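Local atomic coordinates of organic hydroperoxide resistance protein OhrB (PDB entry 2BJO), a protein that is involved in the resistance of Bacillus subtilis to organic hydroperoxides and belongs to the OsmC/Ohr family. Residues H17-S20 with L25-D28; G51-F56 with S73-Q78; L60-K65 with H116-Y121; M82-E85 with F90-G93. The protein carries 3 engineered substitutions. One frame throughout, in Å; residues are numbered along the deposited sequence.

Contact 1 (H17-S20 with L25-D28); sequences HITS and LDFD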
loop_
_atom_site.group_PDB
_atom_site.type_symbol
_atom_site.label_atom_id
_atom_site.label_comp_id
_atom_site.label_asym_id
_atom_site.label_seq_id
_atom_site.Cartn_x
_atom_site.Cartn_y
_atom_site.Cartn_z
ATOM N N HIS A 17 -4.678 5.831 -14.132
ATOM C CA HIS A 17 -5.911 5.649 -13.373
ATOM C C HIS A 17 -5.948 4.233 -12.784
ATOM O O HIS A 17 -5.455 3.287 -13.405
ATOM C CB HIS A 17 -7.038 5.963 -14.359
ATOM C CG HIS A 17 -8.409 5.956 -13.761
ATOM N ND1 HIS A 17 -9.075 7.116 -13.428
ATOM C CD2 HIS A 17 -9.227 4.932 -13.418
ATOM C CE1 HIS A 17 -10.255 6.805 -12.916
ATOM N NE2 HIS A 17 -10.369 5.488 -12.891
ATOM N N ILE A 18 -6.551 4.097 -11.608
ATOM C CA ILE A 18 -6.725 2.832 -10.915
ATOM C C ILE A 18 -8.211 2.545 -10.772
ATOM O O ILE A 18 -8.995 3.437 -10.415
ATOM C CB ILE A 18 -6.074 2.753 -9.503
ATOM C CG1 ILE A 18 -6.389 3.990 -8.651
ATOM C CG2 ILE A 18 -4.573 2.520 -9.612
ATOM C CD1 ILE A 18 -6.037 3.800 -7.194
ATOM N N THR A 19 -8.577 1.301 -11.071
ATOM C CA THR A 19 -9.923 0.834 -10.772
ATOM C C THR A 19 -9.845 -0.534 -10.090
ATOM O O THR A 19 -9.274 -1.486 -10.628
ATOM C CB THR A 19 -10.788 0.788 -12.049
ATOM O OG1 THR A 19 -10.640 2.033 -12.724
ATOM C CG2 THR A 19 -12.269 0.667 -11.706
ATOM N N SER A 20 -10.400 -0.652 -8.885
ATOM C CA SER A 20 -10.432 -1.962 -8.233
ATOM C C SER A 20 -11.406 -2.833 -9.057
ATOM O O SER A 20 -12.282 -2.338 -9.778
ATOM C CB SER A 20 -10.746 -1.860 -6.743
ATOM O OG SER A 20 -12.040 -1.323 -6.512
ATOM N N LEU A 25 -12.449 1.248 -5.434
ATOM C CA LEU A 25 -11.389 2.232 -5.753
ATOM C C LEU A 25 -11.425 2.694 -7.213
ATOM O O LEU A 25 -11.359 1.906 -8.152
ATOM C CB LEU A 25 -9.995 1.682 -5.416
ATOM C CG LEU A 25 -9.765 1.147 -4.002
ATOM C CD1 LEU A 25 -8.308 0.660 -3.800
ATOM C CD2 LEU A 25 -10.137 2.130 -2.888
ATOM N N ASP A 26 -11.554 3.989 -7.464
ATOM C CA ASP A 26 -11.698 4.428 -8.860
ATOM C C ASP A 26 -11.104 5.830 -8.899
ATOM O O ASP A 26 -11.791 6.774 -8.577
ATOM C CB ASP A 26 -13.158 4.367 -9.296
ATOM C CG ASP A 26 -13.349 4.473 -10.799
ATOM O OD1 ASP A 26 -14.523 4.449 -11.202
ATOM O OD2 ASP A 26 -12.392 4.559 -11.597
ATOM N N PHE A 27 -9.832 5.957 -9.253
ATOM C CA PHE A 27 -9.149 7.237 -9.142
ATOM C C PHE A 27 -8.095 7.423 -10.204
ATOM O O PHE A 27 -7.432 6.469 -10.611
ATOM C CB PHE A 27 -8.342 7.422 -7.838
ATOM C CG PHE A 27 -9.125 7.233 -6.583
ATOM C CD1 PHE A 27 -9.207 5.984 -5.986
ATOM C CD2 PHE A 27 -9.782 8.313 -6.000
ATOM C CE1 PHE A 27 -9.941 5.817 -4.812
ATOM C CE2 PHE A 27 -10.528 8.179 -4.834
ATOM C CZ PHE A 27 -10.607 6.918 -4.248
ATOM N N ASP A 28 -7.953 8.690 -10.577
ATOM C CA ASP A 28 -6.746 9.110 -11.276
ATOM C C ASP A 28 -5.545 9.045 -10.337
ATOM O O ASP A 28 -5.701 9.195 -9.134
ATOM C CB ASP A 28 -6.836 10.540 -11.792
ATOM C CG ASP A 28 -7.960 10.738 -12.777
ATOM O OD1 ASP A 28 -8.100 9.881 -13.654
ATOM O OD2 ASP A 28 -8.690 11.747 -12.688
#
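Leu25 and Ser20 share two hydrogen bonds: Leu25 N donates to Ser20 OG (2.8 Å) and Ser20 N to Leu25 O (2.8 Å). The hydroxyl reaches this place because chi1 of 63° sets OG between the backbone N and the carbonyl carbon; the same oxygen is also hydrogen-bonded to Asp22 OD1 in the turn. Asp26 comes next, on the face with His17 and Thr19. Asp26 OD2 accepts a hydrogen bond from His17 NE2 (2.6 Å), approached almost in line with the C-O bond, while the carboxylate stands at 88° to the imidazole plane. Phe27 is the hydrogen-bonded partner of Ile18: Phe27 N reaches Ile18 O (2.9 Å), Ile18 N reaches Phe27 O (2.7 Å), and on the other face CD1 of the ring rests 4.0 Å from Ile18 CD1. Phe27 O also lies over one face of the His17 ring. Asp28 completes the grip, as its OD1 takes the nearly straight bond (175°) from His17 ND1 at 2.9 Å, met from above the carboxylate plane. With both ring nitrogens donating to carboxylates, the imidazole is fixed in rotation and is probably protonated. Strands 17-20 and 26-28 form an antiparallel hairpin in which strand 17-20 lies between strands 4-11 and 26-28, and Ala50 and Gln46 on helix 44-65 of the second subunit pack on Ile18, Ser20 and Leu25.

Contact 2 (G51-F56 with S73-Q78); sequences GYAACF and SEIEGQ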
loop_
_atom_site.group_PDB
_atom_site.type_symbol
_atom_site.label_atom_id
_atom_site.label_comp_id
_atom_site.label_asym_id
_atom_site.label_seq_id
_atom_site.Cartn_x
_atom_site.Cartn_y
_atom_site.Cartn_z
ATOM N N GLY A 51 -3.190 2.173 3.535
ATOM C CA GLY A 51 -3.094 0.758 3.807
ATOM C C GLY A 51 -2.373 0.430 5.089
ATOM O O GLY A 51 -2.827 -0.396 5.873
ATOM N N TYR A 52 -1.235 1.086 5.295
ATOM C CA TYR A 52 -0.427 0.885 6.500
ATOM C C TYR A 52 -1.152 1.397 7.735
ATOM O O TYR A 52 -1.085 0.757 8.770
ATOM C CB TYR A 52 0.931 1.589 6.407
ATOM C CG TYR A 52 2.080 0.897 7.122
ATOM C CD1 TYR A 52 1.907 0.214 8.333
ATOM C CD2 TYR A 52 3.363 0.905 6.565
ATOM C CE1 TYR A 52 2.953 -0.437 8.959
ATOM C CE2 TYR A 52 4.429 0.252 7.195
ATOM C CZ TYR A 52 4.226 -0.409 8.403
ATOM O OH TYR A 52 5.254 -1.051 9.056
ATOM N N ALA A 53 -1.844 2.530 7.652
ATOM C CA ALA A 53 -2.595 3.073 8.779
ATOM C C ALA A 53 -3.675 2.075 9.249
ATOM O O ALA A 53 -3.827 1.716 10.424
ATOM C CB ALA A 53 -3.115 4.456 8.397
ATOM N N ALA A 54 -4.406 1.593 8.256
ATOM C CA ALA A 54 -5.452 0.610 8.407
ATOM C C ALA A 54 -4.930 -0.737 8.924
ATOM O O ALA A 54 -5.519 -1.318 9.838
ATOM C CB ALA A 54 -6.109 0.426 7.072
ATOM N N CYS A 55 -3.847 -1.223 8.316
ATOM C CA CYS A 55 -3.167 -2.444 8.740
ATOM C C CYS A 55 -2.746 -2.324 10.204
ATOM O O CYS A 55 -2.925 -3.280 10.972
ATOM C CB CYS A 55 -1.919 -2.726 7.880
ATOM S SG CYS A 55 -0.861 -4.127 8.327
ATOM N N PHE A 56 -2.191 -1.170 10.568
ATOM C CA PHE A 56 -1.675 -1.008 11.917
ATOM C C PHE A 56 -2.793 -0.925 12.966
ATOM O O PHE A 56 -2.661 -1.516 14.035
ATOM C CB PHE A 56 -0.741 0.191 12.016
ATOM C CG PHE A 56 0.272 0.076 13.114
ATOM C CD1 PHE A 56 0.035 0.594 14.372
ATOM C CD2 PHE A 56 1.485 -0.565 12.867
ATOM C CE1 PHE A 56 0.982 0.488 15.387
ATOM C CE2 PHE A 56 2.447 -0.671 13.864
ATOM C CZ PHE A 56 2.195 -0.141 15.122
ATOM N N SER A 73 -8.669 4.149 18.679
ATOM C CA SER A 73 -7.424 4.644 18.110
ATOM C C SER A 73 -7.633 5.393 16.794
ATOM O O SER A 73 -8.611 5.195 16.053
ATOM C CB SER A 73 -6.386 3.523 17.905
ATOM O OG SER A 73 -6.800 2.590 16.910
ATOM N N GLU A 74 -6.663 6.277 16.566
ATOM C CA GLU A 74 -6.438 7.005 15.330
ATOM C C GLU A 74 -4.956 6.865 15.071
ATOM O O GLU A 74 -4.127 7.182 15.944
ATOM C CB GLU A 74 -6.812 8.477 15.406
ATOM C CG GLU A 74 -8.301 8.731 15.464
ATOM C CD GLU A 74 -8.681 10.206 15.500
ATOM O OE1 GLU A 74 -7.890 11.068 15.066
ATOM O OE2 GLU A 74 -9.790 10.535 15.977
ATOM N N ILE A 75 -4.668 6.367 13.869
ATOM C CA ILE A 75 -3.318 6.210 13.329
ATOM C C ILE A 75 -3.145 7.035 12.051
ATOM O O ILE A 75 -3.820 6.784 11.037
ATOM C CB ILE A 75 -2.992 4.734 13.063
ATOM C CG1 ILE A 75 -3.107 4.025 14.428
ATOM C CG2 ILE A 75 -1.617 4.613 12.426
ATOM C CD1 ILE A 75 -3.247 2.588 14.338
ATOM N N GLU A 76 -2.225 7.994 12.136
ATOM C CA GLU A 76 -1.873 8.775 10.961
ATOM C C GLU A 76 -0.651 8.148 10.312
ATOM O O GLU A 76 0.429 8.227 10.862
ATOM C CB GLU A 76 -1.566 10.254 11.207
ATOM C CG GLU A 76 -1.571 11.093 9.917
ATOM C CD GLU A 76 -1.001 12.500 10.090
ATOM O OE1 GLU A 76 -0.157 12.808 10.949
ATOM O OE2 GLU A 76 -1.392 13.409 9.344
ATOM N N GLY A 77 -0.843 7.557 9.138
ATOM C CA GLY A 77 0.265 7.071 8.329
ATOM C C GLY A 77 0.825 8.218 7.503
ATOM O O GLY A 77 0.058 8.935 6.859
ATOM N N GLN A 78 2.149 8.373 7.542
ATOM C CA GLN A 78 2.873 9.432 6.832
ATOM C C GLN A 78 3.966 8.769 5.981
ATOM O O GLN A 78 4.972 8.244 6.478
ATOM C CB GLN A 78 3.470 10.448 7.802
ATOM C CG GLN A 78 2.479 10.949 8.834
ATOM C CD GLN A 78 3.152 11.837 9.841
ATOM O OE1 GLN A 78 4.377 11.817 9.957
ATOM N NE2 GLN A 78 2.364 12.625 10.566
#
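The Phe56 ring receives Ile75 at its edge: Ile75 CD1 lies near the ring plane, 3.8 Å from Phe56 CD1, and the two side chains cross at about a right angle. The Phe56 side chain also touches Leu96 of strand 89-99 and Ala115 and His116 of helix 105-118. A pair of flat groups lies within the strand, where Gln78 NE2 donates to Glu76 OE1 (2.6 Å); the acceptor is in the amide plane, but the donor sits well above the carboxylate plane, 57° out of it. Ile75 carries most of the meeting with the helix. Its chi1 of -60° puts Ile75 CG2 anti to the backbone N, which brings this methyl 4.1 Å from Ala53 CA, while the longer branch ends at Ile75 CD1, 3.8 Å from Phe56 C. Ala53 CB then drops onto the strand backbone, 3.6 Å from Ile75 O and 3.9 Å from Gly77 N. With no side chain at Gly77, the two main chains come close, Ala53 CA and Gly77 CA being 4.9 Å apart. The long helix 44-65 thus lies on the sheet of the OsmC/Ohr fold, its short segment running at 148° to strand 74-78, whose other edge pairs with a strand of the second subunit. No hydrogen bond joins the two segments, and all four touching residues are buried, so cohesion here rests on van der Waals contact, partly of apolar side chains and partly of a methyl against the strand backbone, on the helix flank away from Cys55, whose sulfur is held in a disulfide.

Contact 3 (L60-K65 with H116-Y121); sequences LEHVAK and HEFCPY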
loop_
_atom_site.group_PDB
_atom_site.type_symbol
_atom_site.label_atom_id
_atom_site.label_comp_id
_atom_site.label_asym_id
_atom_site.label_seq_id
_atom_site.Cartn_x
_atom_site.Cartn_y
_atom_site.Cartn_z
ATOM N N LEU A 60 -3.253 -3.368 16.018
ATOM C CA LEU A 60 -3.354 -2.807 17.367
ATOM C C LEU A 60 -4.625 -3.332 18.071
ATOM O O LEU A 60 -4.606 -3.721 19.243
ATOM C CB LEU A 60 -3.256 -1.283 17.245
ATOM C CG LEU A 60 -3.100 -0.525 18.556
ATOM C CD1 LEU A 60 -1.755 -0.735 19.253
ATOM C CD2 LEU A 60 -3.408 0.950 18.300
ATOM N N GLU A 61 -5.734 -3.376 17.338
ATOM C CA GLU A 61 -7.000 -3.924 17.816
ATOM C C GLU A 61 -6.917 -5.407 18.147
ATOM O O GLU A 61 -7.445 -5.836 19.174
ATOM C CB GLU A 61 -8.087 -3.766 16.752
ATOM C CG GLU A 61 -9.447 -4.350 17.044
ATOM C CD GLU A 61 -10.315 -4.177 15.814
ATOM O OE1 GLU A 61 -11.251 -3.373 15.846
ATOM O OE2 GLU A 61 -10.064 -4.811 14.776
ATOM N N HIS A 62 -6.273 -6.181 17.276
ATOM C CA HIS A 62 -6.059 -7.603 17.551
ATOM C C HIS A 62 -5.164 -7.842 18.779
ATOM O O HIS A 62 -5.437 -8.734 19.553
ATOM C CB HIS A 62 -5.486 -8.282 16.288
ATOM C CG HIS A 62 -5.185 -9.736 16.465
ATOM N ND1 HIS A 62 -4.042 -10.197 17.090
ATOM C CD2 HIS A 62 -5.889 -10.837 16.116
ATOM C CE1 HIS A 62 -4.048 -11.516 17.120
ATOM N NE2 HIS A 62 -5.156 -11.925 16.530
ATOM N N VAL A 63 -4.087 -7.088 18.990
ATOM C CA VAL A 63 -3.171 -7.345 20.115
ATOM C C VAL A 63 -3.828 -6.968 21.449
ATOM O O VAL A 63 -3.624 -7.603 22.480
ATOM C CB VAL A 63 -1.743 -6.761 19.958
ATOM C CG1 VAL A 63 -1.062 -7.448 18.809
ATOM C CG2 VAL A 63 -1.744 -5.265 19.792
ATOM N N ALA A 64 -4.635 -5.919 21.389
ATOM C CA ALA A 64 -5.418 -5.431 22.509
ATOM C C ALA A 64 -6.483 -6.461 22.873
ATOM O O ALA A 64 -6.677 -6.763 24.057
ATOM C CB ALA A 64 -6.015 -4.092 22.160
ATOM N N LYS A 65 -7.168 -6.986 21.858
ATOM C CA LYS A 65 -8.198 -8.004 22.056
ATOM C C LYS A 65 -7.742 -9.217 22.850
ATOM O O LYS A 65 -8.441 -9.695 23.742
ATOM C CB LYS A 65 -8.665 -8.534 20.701
ATOM C CG LYS A 65 -10.089 -8.201 20.412
ATOM C CD LYS A 65 -11.056 -9.255 20.966
ATOM C CE LYS A 65 -12.516 -8.872 20.615
ATOM N NZ LYS A 65 -13.466 -9.952 20.130
ATOM N N HIS A 116 3.359 -3.779 15.686
ATOM C CA HIS A 116 4.397 -3.697 14.669
ATOM C C HIS A 116 4.967 -5.062 14.326
ATOM O O HIS A 116 5.503 -5.243 13.249
ATOM C CB HIS A 116 5.523 -2.774 15.138
ATOM C CG HIS A 116 6.409 -2.276 14.043
ATOM N ND1 HIS A 116 7.784 -2.222 14.154
ATOM C CD2 HIS A 116 6.119 -1.808 12.810
ATOM C CE1 HIS A 116 8.300 -1.737 13.042
ATOM N NE2 HIS A 116 7.310 -1.471 12.212
ATOM N N GLU A 117 4.890 -6.025 15.230
ATOM C CA GLU A 117 5.379 -7.364 14.933
ATOM C C GLU A 117 4.286 -8.132 14.176
ATOM O O GLU A 117 4.602 -8.986 13.349
ATOM C CB GLU A 117 5.939 -8.021 16.217
ATOM C CG GLU A 117 6.937 -7.217 17.114
ATOM C CD GLU A 117 7.824 -6.089 16.516
ATOM O OE1 GLU A 117 7.943 -4.981 17.122
ATOM O OE2 GLU A 117 8.439 -6.230 15.432
ATOM N N PHE A 118 3.003 -7.845 14.398
ATOM C CA PHE A 118 1.875 -8.519 13.733
ATOM C C PHE A 118 1.408 -8.005 12.360
ATOM O O PHE A 118 1.120 -8.818 11.490
ATOM C CB PHE A 118 0.714 -8.525 14.741
ATOM C CG PHE A 118 -0.566 -9.152 14.281
ATOM C CD1 PHE A 118 -0.935 -10.408 14.746
ATOM C CD2 PHE A 118 -1.424 -8.495 13.399
ATOM C CE1 PHE A 118 -2.136 -11.013 14.334
ATOM C CE2 PHE A 118 -2.605 -9.093 12.996
ATOM C CZ PHE A 118 -2.973 -10.344 13.455
ATOM N N CYS A 119 1.312 -6.687 12.178
ATOM C CA CYS A 119 0.829 -6.026 10.970
ATOM C C CYS A 119 1.554 -6.532 9.740
ATOM O O CYS A 119 2.777 -6.376 9.657
ATOM C CB CYS A 119 0.995 -4.503 11.048
ATOM S SG CYS A 119 0.727 -3.484 9.553
ATOM N N PRO A 120 0.807 -7.191 8.836
ATOM C CA PRO A 120 1.458 -7.607 7.596
ATOM C C PRO A 120 2.264 -6.533 6.844
ATOM O O PRO A 120 3.244 -6.905 6.222
ATOM C CB PRO A 120 0.261 -8.116 6.769
ATOM C CG PRO A 120 -0.660 -8.708 7.783
ATOM C CD PRO A 120 -0.594 -7.662 8.865
ATOM N N TYR A 121 1.913 -5.250 6.857
ATOM C CA TYR A 121 2.733 -4.225 6.179
ATOM C C TYR A 121 4.106 -4.046 6.844
ATOM O O TYR A 121 5.089 -3.787 6.140
ATOM C CB TYR A 121 2.062 -2.858 6.081
ATOM C CG TYR A 121 1.058 -2.542 4.997
ATOM C CD1 TYR A 121 1.109 -1.313 4.342
ATOM C CD2 TYR A 121 0.053 -3.429 4.634
ATOM C CE1 TYR A 121 0.191 -0.959 3.343
ATOM C CE2 TYR A 121 -0.872 -3.107 3.653
ATOM C CZ TYR A 121 -0.795 -1.869 3.017
ATOM O OH TYR A 121 -1.717 -1.583 2.052
#
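His62 lays its imidazole against the ring of Phe118. Its CB points toward the 116-121 segment, and with CG anti to the backbone N (chi1 178°) the ring is carried out to meet the aromatic partner. His62 CG lies 3.8 Å from Phe118 CZ. His62 ND1 comes closer, 3.4 Å from Phe118 CE1, and His62 CE1 is equally near that same atom, at 3.4 Å. Across the five-membered ring, His62 CD2 is 4.0 Å from Phe118 CZ, and at the tip His62 NE2 is 3.8 Å from Phe118 CE1. One phenyl corner therefore sits over the imidazole face, displaced toward its rim. Ring centroids 4.3 Å apart and planes 24° from parallel define an offset stack. It bridges the last turns of helix 44-65 and the end of helix 105-118, where Cys119 leaves helical geometry and at once takes the N-cap position of helix 120-125. Cys119 is tied to Cys55 of helix 44-65 by a disulfide, so covalent and aromatic links both join this break to the same long helix. Phe118 reaches across because its own CG is also anti to the backbone N (chi1 179°). The Phe118 side chain also touches Ala59 of helix 44-65, and beside the stack Val63 packs on Ala114 of helix 105-118.

Contact 4 (M82-E85 with F90-G93); sequences MKDE and FKIG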
loop_
_atom_site.group_PDB
_atom_site.type_symbol
_atom_site.label_atom_id
_atom_site.label_comp_id
_atom_site.label_asym_id
_atom_site.label_seq_id
_atom_site.Cartn_x
_atom_site.Cartn_y
_atom_site.Cartn_z
ATOM N N MET A 82 11.334 9.827 -1.395
ATOM C CA MET A 82 12.683 10.330 -1.183
ATOM C C MET A 82 13.639 9.872 -2.276
ATOM O O MET A 82 13.415 8.867 -2.939
ATOM C CB MET A 82 13.238 9.785 0.126
ATOM C CG MET A 82 12.311 9.906 1.302
ATOM S SD MET A 82 13.196 9.111 2.640
ATOM C CE MET A 82 12.429 10.070 3.946
ATOM N N LYS A 83 14.708 10.636 -2.447
ATOM C CA LYS A 83 15.772 10.276 -3.369
ATOM C C LYS A 83 16.498 9.083 -2.732
ATOM O O LYS A 83 16.686 9.005 -1.512
ATOM C CB LYS A 83 16.645 11.504 -3.667
ATOM C CG LYS A 83 17.888 11.337 -4.535
ATOM C CD LYS A 83 18.719 12.623 -4.548
ATOM C CE LYS A 83 20.162 12.455 -5.068
ATOM N NZ LYS A 83 20.993 13.712 -5.051
ATOM N N ASP A 84 16.862 8.133 -3.587
ATOM C CA ASP A 84 17.620 6.944 -3.250
ATOM C C ASP A 84 18.979 7.278 -3.859
ATOM O O ASP A 84 19.209 7.098 -5.068
ATOM C CB ASP A 84 17.034 5.677 -3.866
ATOM C CG ASP A 84 17.707 4.392 -3.368
ATOM O OD1 ASP A 84 18.797 4.419 -2.761
ATOM O OD2 ASP A 84 17.151 3.288 -3.560
ATOM N N GLU A 85 19.864 7.780 -3.002
ATOM C CA GLU A 85 21.244 8.086 -3.387
ATOM C C GLU A 85 22.068 6.873 -3.839
ATOM O O GLU A 85 22.998 7.027 -4.629
ATOM C CB GLU A 85 21.971 8.820 -2.247
ATOM C CG GLU A 85 21.573 10.289 -2.104
ATOM C CD GLU A 85 22.345 11.051 -1.030
ATOM O OE1 GLU A 85 23.328 10.537 -0.439
ATOM O OE2 GLU A 85 21.958 12.218 -0.784
ATOM N N PHE A 90 14.478 6.323 -6.454
ATOM C CA PHE A 90 13.614 6.709 -5.347
ATOM C C PHE A 90 13.367 5.575 -4.365
ATOM O O PHE A 90 13.524 4.393 -4.664
ATOM C CB PHE A 90 12.227 7.144 -5.838
ATOM C CG PHE A 90 12.280 8.277 -6.801
ATOM C CD1 PHE A 90 12.305 8.039 -8.169
ATOM C CD2 PHE A 90 12.335 9.580 -6.322
ATOM C CE1 PHE A 90 12.372 9.106 -9.060
ATOM C CE2 PHE A 90 12.399 10.655 -7.188
ATOM C CZ PHE A 90 12.418 10.424 -8.563
ATOM N N LYS A 91 12.981 5.988 -3.166
ATOM C CA LYS A 91 12.577 5.096 -2.081
ATOM C C LYS A 91 11.591 5.811 -1.170
ATOM O O LYS A 91 11.419 7.036 -1.216
ATOM C CB LYS A 91 13.768 4.586 -1.269
ATOM C CG LYS A 91 14.661 5.659 -0.658
ATOM C CD LYS A 91 15.772 5.130 0.259
ATOM C CE LYS A 91 16.227 3.661 0.171
ATOM N NZ LYS A 91 17.238 3.237 1.253
ATOM N N ILE A 92 10.993 4.986 -0.319
ATOM C CA ILE A 92 9.973 5.321 0.672
ATOM C C ILE A 92 10.450 5.380 2.109
ATOM O O ILE A 92 11.289 4.587 2.530
ATOM C CB ILE A 92 8.873 4.198 0.529
ATOM C CG1 ILE A 92 8.074 4.437 -0.757
ATOM C CG2 ILE A 92 7.956 3.977 1.714
ATOM C CD1 ILE A 92 7.498 5.806 -0.949
ATOM N N GLY A 93 9.850 6.307 2.852
ATOM C CA GLY A 93 10.030 6.536 4.296
ATOM C C GLY A 93 8.646 6.490 4.916
ATOM O O GLY A 93 7.658 6.903 4.294
HETATM O O HOH W 1 19.355 4.168 -0.119
#
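The contact lies at the turn end of the beta hairpin of strands 74-84 and 89-99, with Met82 and Lys91 as an antiparallel hydrogen-bonded pair. Met82 N gives to Lys91 O (2.8 Å), and Lys91 N gives to Met82 O (2.9 Å). The short segments run at 130°, consistent with twist or splaying of the strands toward the turn, where the side chains of the Lys83 and Phe90 pair diverge. Phe90 CA makes a C-H...O contact with Met82 O at 3.2 Å; the same oxygen stands at the edge of the Phe90 ring, 3.6 Å from CD2. The Phe90 side chain sets off away from 82-85, though its CB still touches it, and packs on Leu81 and on Leu3 of the second subunit. Across the strands Asp84 turns toward its partner, CB against the backbone of Phe90 and carboxylate beside the Lys91 chain. Lys91 starts with CG between the backbone N and the carbonyl carbon (chi1 56°) and bends at chi3 (20°), which folds its CE back alongside the carboxylate. The charged ends still do not touch: Asp84 OD1 and Lys91 NZ are 4.5 Å apart. A water spans the gap, donating to Asp84 OD1 (2.7 Å) and accepting from Lys91 NZ (2.7 Å). Asp84 OD1 also hydrogen-bonds Ser86 OG in the turn, and Asp84 OD2 forms a salt bridge with Lys123 NZ of the second subunit, which also hydrogen-bonds Phe90 O and so ties both strands to that subunit. On the sheet face shared with Lys91, the extended Met82 chain ends with CE 4.3 Å from Gly93 CA.

In the fold
Contact 1 closes before the others open and lies in a three-stranded antiparallel sheet as counted within this chain, its centre about 21 Å from that of contact 2 and about 28 Å from that of contact 3. Contacts 2 and 3 share helix 44-65, have centres about 11 Å apart and alternate along the chain; the bond Cys55 SG - Cys119 SG (2.1 Å), the disulfide of the oxidised protein, joins them. Contact 4 is nested inside the loop closed by contact 3 and continues strand 74-84 from contact 2, about 21 Å between centres. All four touch the second subunit, so the hairpins, the long helix and the disulfide region are all built into one dimer.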